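Local structure of hydroquinone dioxygenase large subunit (Pseudomonas sp., 4ZXA) at residues Trp76-Gly81 with Pro123-Thr128; Ala69-Val74 with Glu163-Phe168; Asn93-Val98 with Gly257-Glu262. The protein probably cleaves the ring of hydroquinone as the large subunit of a two-subunit, iron(II)-dependent 1,2-dioxygenase with a cupin fold. One frame throughout, in Å; residues are numbered along the deposited sequence.

Contact 1 (Trp76-Gly81 with Pro123-Thr128); sequences WGFFYG and PLIMAT. With H8N (4-hydroxybenzonitrile), chain J.
F78 reaches from the loop after helix 63-75 to helix 122-136, where I125 and M126 receive its ring. M126 can be followed outward from its backbone. Its CB already lies 4.0 Å from F78 CE2. CG then stands anti to the backbone N (chi1 170°), and a bend at chi2 (68°) places SD 5.5 Å from the centroid of the F78 ring, 55° off the ring normal; this oblique placement is a Met-aromatic contact. A further bend at chi3 brings the methyl CE back to F78, where it approaches the ring obliquely, 3.5 Å from F78 CE2, and also meets the glycine backbone at 4.0 Å from G77 CA. I125 takes the end of the same ring, its CG1 and CG2 each 3.9 Å from F78 CZ.

The loop leaves its helix through a Schellman motif at G77, whose positive phi turns the chain; overlapping it, W76 to F79 form a type I' turn, closed by F79 N to W76 O. The turn sends F78 to helix 122-136 while W76 and F79 approach the bound 4-hydroxybenzonitrile: W76 CZ2 lies 3.8 Å from ligand CAE, and the nitrile NAA sits at the edge of the F79 ring, in its plane. With no hydrogen bond across the two segments, their adhesion is apolar: carbon and sulfur contacts hold the side of the loop turned away from the ligand pocket.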
loop_
_atom_site.group_PDB
_atom_site.type_symbol
_atom_site.label_atom_id
_atom_site.label_comp_id
_atom_site.label_asym_id
_atom_site.label_seq_id
_atom_site.Cartn_x
_atom_site.Cartn_y
_atom_site.Cartn_z
ATOM N N TRP E 76 -10.912 -14.240 11.992
ATOM C CA TRP E 76 -11.845 -13.497 12.842
ATOM C C TRP E 76 -13.294 -13.906 12.602
ATOM O O TRP E 76 -14.200 -13.392 13.241
ATOM C CB TRP E 76 -11.719 -11.984 12.607
ATOM C CG TRP E 76 -10.360 -11.424 12.863
ATOM C CD1 TRP E 76 -9.326 -12.040 13.504
ATOM C CD2 TRP E 76 -9.876 -10.136 12.457
ATOM N NE1 TRP E 76 -8.231 -11.211 13.528
ATOM C CE2 TRP E 76 -8.539 -10.040 12.890
ATOM C CE3 TRP E 76 -10.436 -9.060 11.767
ATOM C CZ2 TRP E 76 -7.766 -8.906 12.672
ATOM C CZ3 TRP E 76 -9.672 -7.944 11.541
ATOM C CH2 TRP E 76 -8.347 -7.872 11.989
ATOM N N GLY E 77 -13.523 -14.812 11.660
ATOM C CA GLY E 77 -14.883 -15.208 11.335
ATOM C C GLY E 77 -15.666 -14.035 10.791
ATOM O O GLY E 77 -16.873 -13.911 11.017
ATOM N N PHE E 78 -14.962 -13.169 10.065
ATOM C CA PHE E 78 -15.546 -11.976 9.450
ATOM C C PHE E 78 -15.853 -10.861 10.440
ATOM O O PHE E 78 -16.455 -9.851 10.084
ATOM C CB PHE E 78 -16.735 -12.337 8.550
ATOM C CG PHE E 78 -16.356 -13.261 7.429
ATOM C CD1 PHE E 78 -15.682 -12.769 6.311
ATOM C CD2 PHE E 78 -16.618 -14.620 7.506
ATOM C CE1 PHE E 78 -15.295 -13.615 5.265
ATOM C CE2 PHE E 78 -16.241 -15.473 6.477
ATOM C CZ PHE E 78 -15.575 -14.972 5.348
ATOM N N PHE E 79 -15.412 -11.044 11.682
ATOM C CA PHE E 79 -15.385 -9.955 12.640
ATOM C C PHE E 79 -16.778 -9.347 12.822
ATOM O O PHE E 79 -17.771 -10.071 12.891
ATOM C CB PHE E 79 -14.391 -8.893 12.160
ATOM C CG PHE E 79 -13.746 -8.108 13.274
ATOM C CD1 PHE E 79 -13.771 -8.576 14.577
ATOM C CD2 PHE E 79 -13.125 -6.896 13.016
ATOM C CE1 PHE E 79 -13.176 -7.843 15.613
ATOM C CE2 PHE E 79 -12.536 -6.158 14.040
ATOM C CZ PHE E 79 -12.555 -6.631 15.337
ATOM N N TYR E 80 -16.837 -8.019 12.901
ATOM C CA TYR E 80 -18.094 -7.277 13.027
ATOM C C TYR E 80 -18.005 -6.144 12.043
ATOM O O TYR E 80 -16.911 -5.749 11.672
ATOM C CB TYR E 80 -18.245 -6.676 14.437
ATOM C CG TYR E 80 -18.109 -7.696 15.505
ATOM C CD1 TYR E 80 -19.188 -8.474 15.877
ATOM C CD2 TYR E 80 -16.884 -7.931 16.113
ATOM C CE1 TYR E 80 -19.066 -9.442 16.856
ATOM C CE2 TYR E 80 -16.745 -8.906 17.088
ATOM C CZ TYR E 80 -17.840 -9.655 17.459
ATOM O OH TYR E 80 -17.710 -10.616 18.432
ATOM N N GLY E 81 -19.134 -5.584 11.649
ATOM C CA GLY E 81 -19.103 -4.428 10.767
ATOM C C GLY E 81 -18.354 -4.681 9.463
ATOM O O GLY E 81 -18.436 -5.779 8.890
ATOM N N PRO E 123 -20.797 -20.165 5.802
ATOM C CA PRO E 123 -19.917 -21.318 5.566
ATOM C C PRO E 123 -19.378 -21.412 4.139
ATOM O O PRO E 123 -18.255 -21.895 3.958
ATOM C CB PRO E 123 -20.810 -22.527 5.890
ATOM C CG PRO E 123 -21.905 -21.978 6.740
ATOM C CD PRO E 123 -22.135 -20.568 6.264
ATOM N N LEU E 124 -20.149 -20.963 3.149
ATOM C CA LEU E 124 -19.695 -21.001 1.757
ATOM C C LEU E 124 -18.531 -20.025 1.500
ATOM O O LEU E 124 -17.466 -20.422 1.001
ATOM C CB LEU E 124 -20.858 -20.731 0.791
ATOM C CG LEU E 124 -20.483 -20.609 -0.690
ATOM C CD1 LEU E 124 -19.790 -21.877 -1.188
ATOM C CD2 LEU E 124 -21.693 -20.267 -1.555
ATOM N N ILE E 125 -18.724 -18.755 1.847
ATOM C CA ILE E 125 -17.671 -17.764 1.665
ATOM C C ILE E 125 -16.450 -18.105 2.512
ATOM O O ILE E 125 -15.311 -17.871 2.089
ATOM C CB ILE E 125 -18.142 -16.331 1.980
ATOM C CG1 ILE E 125 -16.989 -15.344 1.769
ATOM C CG2 ILE E 125 -18.680 -16.238 3.393
ATOM C CD1 ILE E 125 -17.439 -13.935 1.535
ATOM N N MET E 126 -16.686 -18.666 3.697
ATOM C CA MET E 126 -15.578 -19.074 4.562
ATOM C C MET E 126 -14.780 -20.211 3.934
ATOM O O MET E 126 -13.556 -20.225 3.996
ATOM C CB MET E 126 -16.073 -19.470 5.968
ATOM C CG MET E 126 -15.025 -20.123 6.836
ATOM S SD MET E 126 -13.694 -18.993 7.332
ATOM C CE MET E 126 -14.619 -17.914 8.436
ATOM N N ALA E 127 -15.479 -21.159 3.323
ATOM C CA ALA E 127 -14.825 -22.298 2.685
ATOM C C ALA E 127 -14.018 -21.824 1.488
ATOM O O ALA E 127 -12.863 -22.219 1.303
ATOM C CB ALA E 127 -15.853 -23.334 2.265
ATOM N N THR E 128 -14.632 -20.965 0.681
ATOM C CA THR E 128 -13.935 -20.364 -0.444
ATOM C C THR E 128 -12.688 -19.619 0.020
ATOM O O THR E 128 -11.606 -19.802 -0.545
ATOM C CB THR E 128 -14.843 -19.399 -1.224
ATOM O OG1 THR E 128 -16.064 -20.065 -1.560
ATOM C CG2 THR E 128 -14.151 -18.916 -2.491
HETATM N NAA H8N J . -10.931 -2.985 14.927
HETATM C CAC H8N J . -10.007 -3.603 15.194
HETATM C CAI H8N J . -8.790 -4.380 15.574
HETATM C CAF H8N J . -7.862 -3.779 16.416
HETATM C CAD H8N J . -6.713 -4.469 16.790
HETATM C CAH H8N J . -6.534 -5.754 16.301
HETATM O OAB H8N J . -5.401 -6.438 16.652
HETATM C CAE H8N J . -7.460 -6.357 15.458
HETATM C CAG H8N J . -8.603 -5.662 15.093
#

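Contact 2 (Ala69-Val74 with Glu163-Phe168); sequences AMMRDV and ECIERF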
loop_
_atom_site.group_PDB
_atom_site.type_symbol
_atom_site.label_atom_id
_atom_site.label_comp_id
_atom_site.label_asym_id
_atom_site.label_seq_id
_atom_site.Cartn_x
_atom_site.Cartn_y
_atom_site.Cartn_z
ATOM N N ALA E 69 -4.897 -9.562 4.610
ATOM C CA ALA E 69 -6.271 -9.121 4.859
ATOM C C ALA E 69 -7.220 -10.298 4.964
ATOM O O ALA E 69 -8.001 -10.378 5.902
ATOM C CB ALA E 69 -6.742 -8.167 3.778
ATOM N N MET E 70 -7.141 -11.221 4.011
ATOM C CA MET E 70 -8.074 -12.346 3.972
ATOM C C MET E 70 -7.790 -13.262 5.135
ATOM O O MET E 70 -8.706 -13.870 5.706
ATOM C CB MET E 70 -7.982 -13.134 2.656
ATOM C CG MET E 70 -8.867 -14.383 2.648
ATOM S SD MET E 70 -9.092 -15.104 1.009
ATOM C CE MET E 70 -10.104 -13.818 0.243
ATOM N N MET E 71 -6.512 -13.348 5.490
ATOM C CA MET E 71 -6.108 -14.135 6.652
ATOM C C MET E 71 -6.801 -13.625 7.897
ATOM O O MET E 71 -7.236 -14.423 8.715
ATOM C CB MET E 71 -4.605 -14.087 6.868
ATOM C CG MET E 71 -4.159 -14.892 8.062
ATOM S SD MET E 71 -4.110 -16.654 7.739
ATOM C CE MET E 71 -5.431 -17.270 8.790
ATOM N N ARG E 72 -6.906 -12.303 8.049
ATOM C CA ARG E 72 -7.590 -11.767 9.220
ATOM C C ARG E 72 -9.075 -12.087 9.125
ATOM O O ARG E 72 -9.669 -12.551 10.097
ATOM C CB ARG E 72 -7.351 -10.252 9.418
ATOM C CG ARG E 72 -5.877 -9.848 9.704
ATOM C CD ARG E 72 -5.247 -10.785 10.711
ATOM N NE ARG E 72 -3.867 -10.468 11.070
ATOM C CZ ARG E 72 -2.817 -10.657 10.269
ATOM N NH1 ARG E 72 -2.984 -11.109 9.029
ATOM N NH2 ARG E 72 -1.599 -10.371 10.701
ATOM N N ASP E 73 -9.663 -11.864 7.949
ATOM C CA ASP E 73 -11.103 -12.073 7.786
ATOM C C ASP E 73 -11.494 -13.506 8.128
ATOM O O ASP E 73 -12.553 -13.749 8.708
ATOM C CB ASP E 73 -11.576 -11.731 6.370
ATOM C CG ASP E 73 -12.897 -10.972 6.358
ATOM O OD1 ASP E 73 -13.500 -10.746 7.439
ATOM O OD2 ASP E 73 -13.338 -10.592 5.253
ATOM N N VAL E 74 -10.629 -14.450 7.773
ATOM C CA VAL E 74 -10.917 -15.855 8.010
ATOM C C VAL E 74 -10.733 -16.204 9.473
ATOM O O VAL E 74 -11.549 -16.927 10.049
ATOM C CB VAL E 74 -10.041 -16.782 7.153
ATOM C CG1 VAL E 74 -9.926 -18.149 7.806
ATOM C CG2 VAL E 74 -10.615 -16.888 5.762
ATOM N N GLU E 163 0.698 -24.742 8.111
ATOM C CA GLU E 163 0.978 -24.505 9.517
ATOM C C GLU E 163 0.732 -23.054 9.906
ATOM O O GLU E 163 0.403 -22.766 11.057
ATOM C CB GLU E 163 2.400 -24.943 9.889
ATOM C CG GLU E 163 2.656 -26.454 9.723
ATOM C CD GLU E 163 1.604 -27.328 10.421
ATOM O OE1 GLU E 163 0.721 -27.885 9.717
ATOM O OE2 GLU E 163 1.665 -27.461 11.673
ATOM N N CYS E 164 0.868 -22.136 8.956
ATOM C CA CYS E 164 0.662 -20.728 9.275
ATOM C C CYS E 164 -0.769 -20.280 9.083
ATOM O O CYS E 164 -1.241 -19.407 9.803
ATOM C CB CYS E 164 1.604 -19.827 8.482
ATOM S SG CYS E 164 3.308 -20.084 8.943
ATOM N N ILE E 165 -1.466 -20.873 8.119
ATOM C CA ILE E 165 -2.833 -20.460 7.865
ATOM C C ILE E 165 -3.883 -21.281 8.619
ATOM O O ILE E 165 -5.016 -20.833 8.773
ATOM C CB ILE E 165 -3.152 -20.419 6.365
ATOM C CG1 ILE E 165 -2.976 -21.798 5.751
ATOM C CG2 ILE E 165 -2.252 -19.399 5.662
ATOM C CD1 ILE E 165 -3.654 -21.939 4.405
ATOM N N GLU E 166 -3.527 -22.473 9.082
ATOM C CA GLU E 166 -4.468 -23.264 9.884
ATOM C C GLU E 166 -3.983 -23.390 11.316
ATOM O O GLU E 166 -3.679 -24.485 11.790
ATOM C CB GLU E 166 -4.662 -24.672 9.322
ATOM C CG GLU E 166 -5.015 -24.772 7.855
ATOM C CD GLU E 166 -5.178 -26.220 7.431
ATOM O OE1 GLU E 166 -4.514 -26.654 6.470
ATOM O OE2 GLU E 166 -5.964 -26.936 8.079
ATOM N N ARG E 167 -3.891 -22.273 12.017
ATOM C CA ARG E 167 -3.485 -22.344 13.403
ATOM C C ARG E 167 -4.664 -22.830 14.246
ATOM O O ARG E 167 -5.701 -22.187 14.319
ATOM C CB ARG E 167 -2.904 -21.005 13.871
ATOM C CG ARG E 167 -1.373 -20.883 13.626
ATOM C CD ARG E 167 -0.984 -19.506 13.116
ATOM N NE ARG E 167 0.443 -19.218 13.266
ATOM C CZ ARG E 167 1.163 -18.526 12.381
ATOM N NH1 ARG E 167 0.579 -18.076 11.284
ATOM N NH2 ARG E 167 2.460 -18.293 12.573
ATOM N N PHE E 168 -4.512 -24.009 14.833
ATOM C CA PHE E 168 -5.535 -24.567 15.708
ATOM C C PHE E 168 -5.382 -23.938 17.081
ATOM O O PHE E 168 -4.273 -23.876 17.625
ATOM C CB PHE E 168 -5.372 -26.082 15.811
ATOM C CG PHE E 168 -6.387 -26.750 16.690
ATOM C CD1 PHE E 168 -6.203 -26.815 18.066
ATOM C CD2 PHE E 168 -7.517 -27.333 16.143
ATOM C CE1 PHE E 168 -7.131 -27.435 18.876
ATOM C CE2 PHE E 168 -8.445 -27.960 16.949
ATOM C CZ PHE E 168 -8.256 -28.012 18.314
#
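M71 holds its CG anti to the backbone N (chi1 -180°), then bends at chi2 and again at chi3 (-113°), which carries SD and CE to I165. On the other side, I165 has CG2 beside its own backbone N and anti to the carbonyl carbon, and this is the branch that receives the sulfur. Helix 63-75 thus packs through M71 against the C-terminal end of the short helix 162-165, both within the N-terminal family region of the large subunit; E166 is the first residue to leave helical angles. The closest CA atoms, those of M71 and I165, are 7.2 Å apart, so the backbones come near at one point, and the 97 Å² buried between the segments is modest.

No hydrogen bond crosses the interface. M71 SD is 3.9 Å from I165 CG2 and 4.0 Å from I165 CA, with the two side chains crossing at a slant. F144 also touches M71, adding an aromatic neighbour from a loop. Just past the helix end, R167 turns its guanidinium back: NH1 makes a weak hydrogen bond to C164 O at 2.7 Å, with an N-H...O angle of 129°. The same guanidinium forms salt bridges with D142 and D227. At the end of the M71 chain, the methyl CE rests against a backbone oxygen, 3.6 Å from I165 O.

Contact 3 (Asn93-Val98 with Gly257-Glu262); sequences NYYGKV and GNDRVE. With CD (cadmium ion), chain I; H8N (4-hydroxybenzonitrile), chain J.
The Y95 ring has N93 O over one face, 3.6 Å above the plane and offset toward the rim, while D259 OD2 lies at its edge, in plane. The carboxylate of D259 is turned 40° from the ring, and the guanidinium of R260 stands at 60° to it. Within the second segment D259 CG lies at the edge of that guanidinium, in its plane.

Across the contact the phenol OH donates to D259 OD2 at 2.5 Å, reaching this oxygen on its syn side, 20° out of the carboxylate plane. The other oxygen serves R260: NE to D259 OD1 is a salt bridge of 3.0 Å, entering from above the carboxylate plane. These different partners would be expected to fix the rotation of the carboxylate. R260 NH2 comes within 3.2 Å of Y95 OH. N93 OD1 accepts from Y95 N at 2.9 Å, an Asx turn in the connection that leads into Y95.

On either side of D259 and R260 in sequence, N258 and, at the start of strand 262-266, E262 bind the cadmium ion: N258 OD1 at 2.3 Å, E262 through OE1 at 2.4 Å and OE2 at 2.5 Å. H256, H303 and the nitrile nitrogen of 4-hydroxybenzonitrile complete this cupin metal centre, where cadmium probably stands in for iron(II). A weak hydrogen bond from N258 ND2 to E262 OE1 links two of the metal-binding side chains.

The contact lies at the surface, between the turn of the beta hairpin 89-93/97-102, bridged by Y94 N to K97 O, and the loop joining strands 251-257 and 262-266. Y80 touches Y95, D259 and R260 from the loop before strand 82-84, and helix 323-329 packs on Y95 through P324 and on R260 through L323, P324 and Y327.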
loop_
_atom_site.group_PDB
_atom_site.type_symbol
_atom_site.label_atom_id
_atom_site.label_comp_id
_atom_site.label_asym_id
_atom_site.label_seq_id
_atom_site.Cartn_x
_atom_site.Cartn_y
_atom_site.Cartn_z
ATOM N N ASN E 93 -20.021 -8.318 7.946
ATOM C CA ASN E 93 -20.575 -9.494 8.586
ATOM C C ASN E 93 -21.993 -9.175 9.027
ATOM O O ASN E 93 -22.216 -8.184 9.738
ATOM C CB ASN E 93 -19.726 -9.943 9.777
ATOM C CG ASN E 93 -20.002 -11.390 10.178
ATOM O OD1 ASN E 93 -20.944 -12.006 9.683
ATOM N ND2 ASN E 93 -19.174 -11.937 11.073
ATOM N N TYR E 94 -22.914 -10.030 8.604
ATOM C CA TYR E 94 -24.307 -9.953 8.991
ATOM C C TYR E 94 -24.683 -11.110 9.915
ATOM O O TYR E 94 -25.853 -11.412 10.103
ATOM C CB TYR E 94 -25.222 -9.809 7.776
ATOM C CG TYR E 94 -25.188 -8.405 7.232
ATOM C CD1 TYR E 94 -25.593 -7.337 8.010
ATOM C CD2 TYR E 94 -24.711 -8.140 5.958
ATOM C CE1 TYR E 94 -25.549 -6.050 7.533
ATOM C CE2 TYR E 94 -24.663 -6.853 5.473
ATOM C CZ TYR E 94 -25.085 -5.813 6.266
ATOM O OH TYR E 94 -25.043 -4.527 5.796
ATOM N N TYR E 95 -23.666 -11.722 10.515
ATOM C CA TYR E 95 -23.872 -12.771 11.514
ATOM C C TYR E 95 -24.711 -13.999 11.136
ATOM O O TYR E 95 -25.669 -14.343 11.818
ATOM C CB TYR E 95 -24.346 -12.117 12.807
ATOM C CG TYR E 95 -23.650 -10.794 13.014
ATOM C CD1 TYR E 95 -22.266 -10.729 13.090
ATOM C CD2 TYR E 95 -24.363 -9.613 13.089
ATOM C CE1 TYR E 95 -21.619 -9.532 13.260
ATOM C CE2 TYR E 95 -23.723 -8.409 13.257
ATOM C CZ TYR E 95 -22.350 -8.375 13.344
ATOM O OH TYR E 95 -21.704 -7.178 13.515
ATOM N N GLY E 96 -24.347 -14.624 10.021
ATOM C CA GLY E 96 -25.031 -15.795 9.496
ATOM C C GLY E 96 -24.915 -15.723 7.992
ATOM O O GLY E 96 -24.779 -16.721 7.292
ATOM N N LYS E 97 -24.968 -14.493 7.520
ATOM C CA LYS E 97 -24.732 -14.112 6.127
ATOM C C LYS E 97 -23.605 -13.072 6.075
ATOM O O LYS E 97 -23.438 -12.279 7.005
ATOM C CB LYS E 97 -26.005 -13.526 5.507
ATOM C CG LYS E 97 -27.131 -14.538 5.281
ATOM C CD LYS E 97 -28.494 -13.838 5.156
ATOM C CE LYS E 97 -29.503 -14.683 4.377
ATOM N NZ LYS E 97 -29.662 -16.072 4.908
ATOM N N VAL E 98 -22.826 -13.074 4.999
ATOM C CA VAL E 98 -21.777 -12.076 4.830
ATOM C C VAL E 98 -21.840 -11.457 3.443
ATOM O O VAL E 98 -21.815 -12.176 2.444
ATOM C CB VAL E 98 -20.368 -12.682 4.999
ATOM C CG1 VAL E 98 -19.310 -11.649 4.648
ATOM C CG2 VAL E 98 -20.164 -13.218 6.411
ATOM N N GLY E 257 -14.451 -0.732 9.590
ATOM C CA GLY E 257 -15.617 0.111 9.816
ATOM C C GLY E 257 -16.455 -0.469 10.946
ATOM O O GLY E 257 -16.952 -1.593 10.838
ATOM N N ASN E 258 -16.590 0.285 12.035
ATOM C CA ASN E 258 -17.219 -0.212 13.263
ATOM C C ASN E 258 -18.752 -0.376 13.204
ATOM O O ASN E 258 -19.415 0.283 12.413
ATOM C CB ASN E 258 -16.850 0.714 14.427
ATOM C CG ASN E 258 -15.466 0.428 15.005
ATOM O OD1 ASN E 258 -14.633 -0.234 14.381
ATOM N ND2 ASN E 258 -15.221 0.930 16.212
ATOM N N ASP E 259 -19.315 -1.241 14.047
ATOM C CA ASP E 259 -20.769 -1.248 14.248
ATOM C C ASP E 259 -21.166 -1.381 15.724
ATOM O O ASP E 259 -22.330 -1.641 16.053
ATOM C CB ASP E 259 -21.429 -2.358 13.428
ATOM C CG ASP E 259 -21.204 -3.731 14.023
ATOM O OD1 ASP E 259 -20.264 -3.891 14.830
ATOM O OD2 ASP E 259 -21.970 -4.652 13.678
ATOM N N ARG E 260 -20.175 -1.236 16.597
ATOM C CA ARG E 260 -20.366 -1.185 18.039
ATOM C C ARG E 260 -19.203 -0.364 18.568
ATOM O O ARG E 260 -18.243 -0.152 17.851
ATOM C CB ARG E 260 -20.329 -2.588 18.637
ATOM C CG ARG E 260 -19.084 -3.388 18.282
ATOM C CD ARG E 260 -19.320 -4.894 18.424
ATOM N NE ARG E 260 -20.356 -5.310 17.483
ATOM C CZ ARG E 260 -21.113 -6.398 17.607
ATOM N NH1 ARG E 260 -20.944 -7.211 18.644
ATOM N NH2 ARG E 260 -22.037 -6.672 16.683
ATOM N N VAL E 261 -19.281 0.109 19.801
ATOM C CA VAL E 261 -18.156 0.797 20.408
ATOM C C VAL E 261 -17.084 -0.252 20.745
ATOM O O VAL E 261 -17.412 -1.347 21.216
ATOM C CB VAL E 261 -18.592 1.535 21.697
ATOM C CG1 VAL E 261 -17.376 2.021 22.480
ATOM C CG2 VAL E 261 -19.514 2.703 21.374
ATOM N N GLU E 262 -15.817 0.073 20.490
ATOM C CA GLU E 262 -14.705 -0.783 20.899
ATOM C C GLU E 262 -13.860 -0.073 21.938
ATOM O O GLU E 262 -13.792 1.162 21.928
ATOM C CB GLU E 262 -13.807 -1.106 19.715
ATOM C CG GLU E 262 -14.459 -1.947 18.665
ATOM C CD GLU E 262 -13.740 -1.865 17.337
ATOM O OE1 GLU E 262 -12.969 -0.895 17.148
ATOM O OE2 GLU E 262 -13.940 -2.766 16.496
HETATM CD CD CD I . -12.678 -1.435 14.824
HETATM N NAA H8N J . -10.931 -2.985 14.927
HETATM C CAC H8N J . -10.007 -3.603 15.194
HETATM C CAI H8N J . -8.790 -4.380 15.574
HETATM C CAF H8N J . -7.862 -3.779 16.416
HETATM C CAD H8N J . -6.713 -4.469 16.790
HETATM C CAH H8N J . -6.534 -5.754 16.301
HETATM O OAB H8N J . -5.401 -6.438 16.652
HETATM C CAE H8N J . -7.460 -6.357 15.458
HETATM C CAG H8N J . -8.603 -5.662 15.093
#

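How the contacts relate
Helix 63-75 and the loop after it connect contacts 1 and 2, whose centres are 11 Å apart; F78 N lies 2.8 Å from D73 O, a probable hydrogen bond. Contact 3 is equally far from contact 1 and meets it through N93, with probable hydrogen bonds from its ND2 to F79 O and from its N to G81 O. Strands 82-84, 89-93, 97-102 and 251-257 belong to one antiparallel sheet, which joins contacts 1 and 3. Contacts 2 and 3 are 19 Å apart between centres and do not touch. Along the chain, contact 1 falls wholly between the two segments of contact 2, whereas contact 3 alternates with both and brings in the metal-binding segment 257-262. Segment 76-81 thus joins the N-terminal helices to the ligand and metal site.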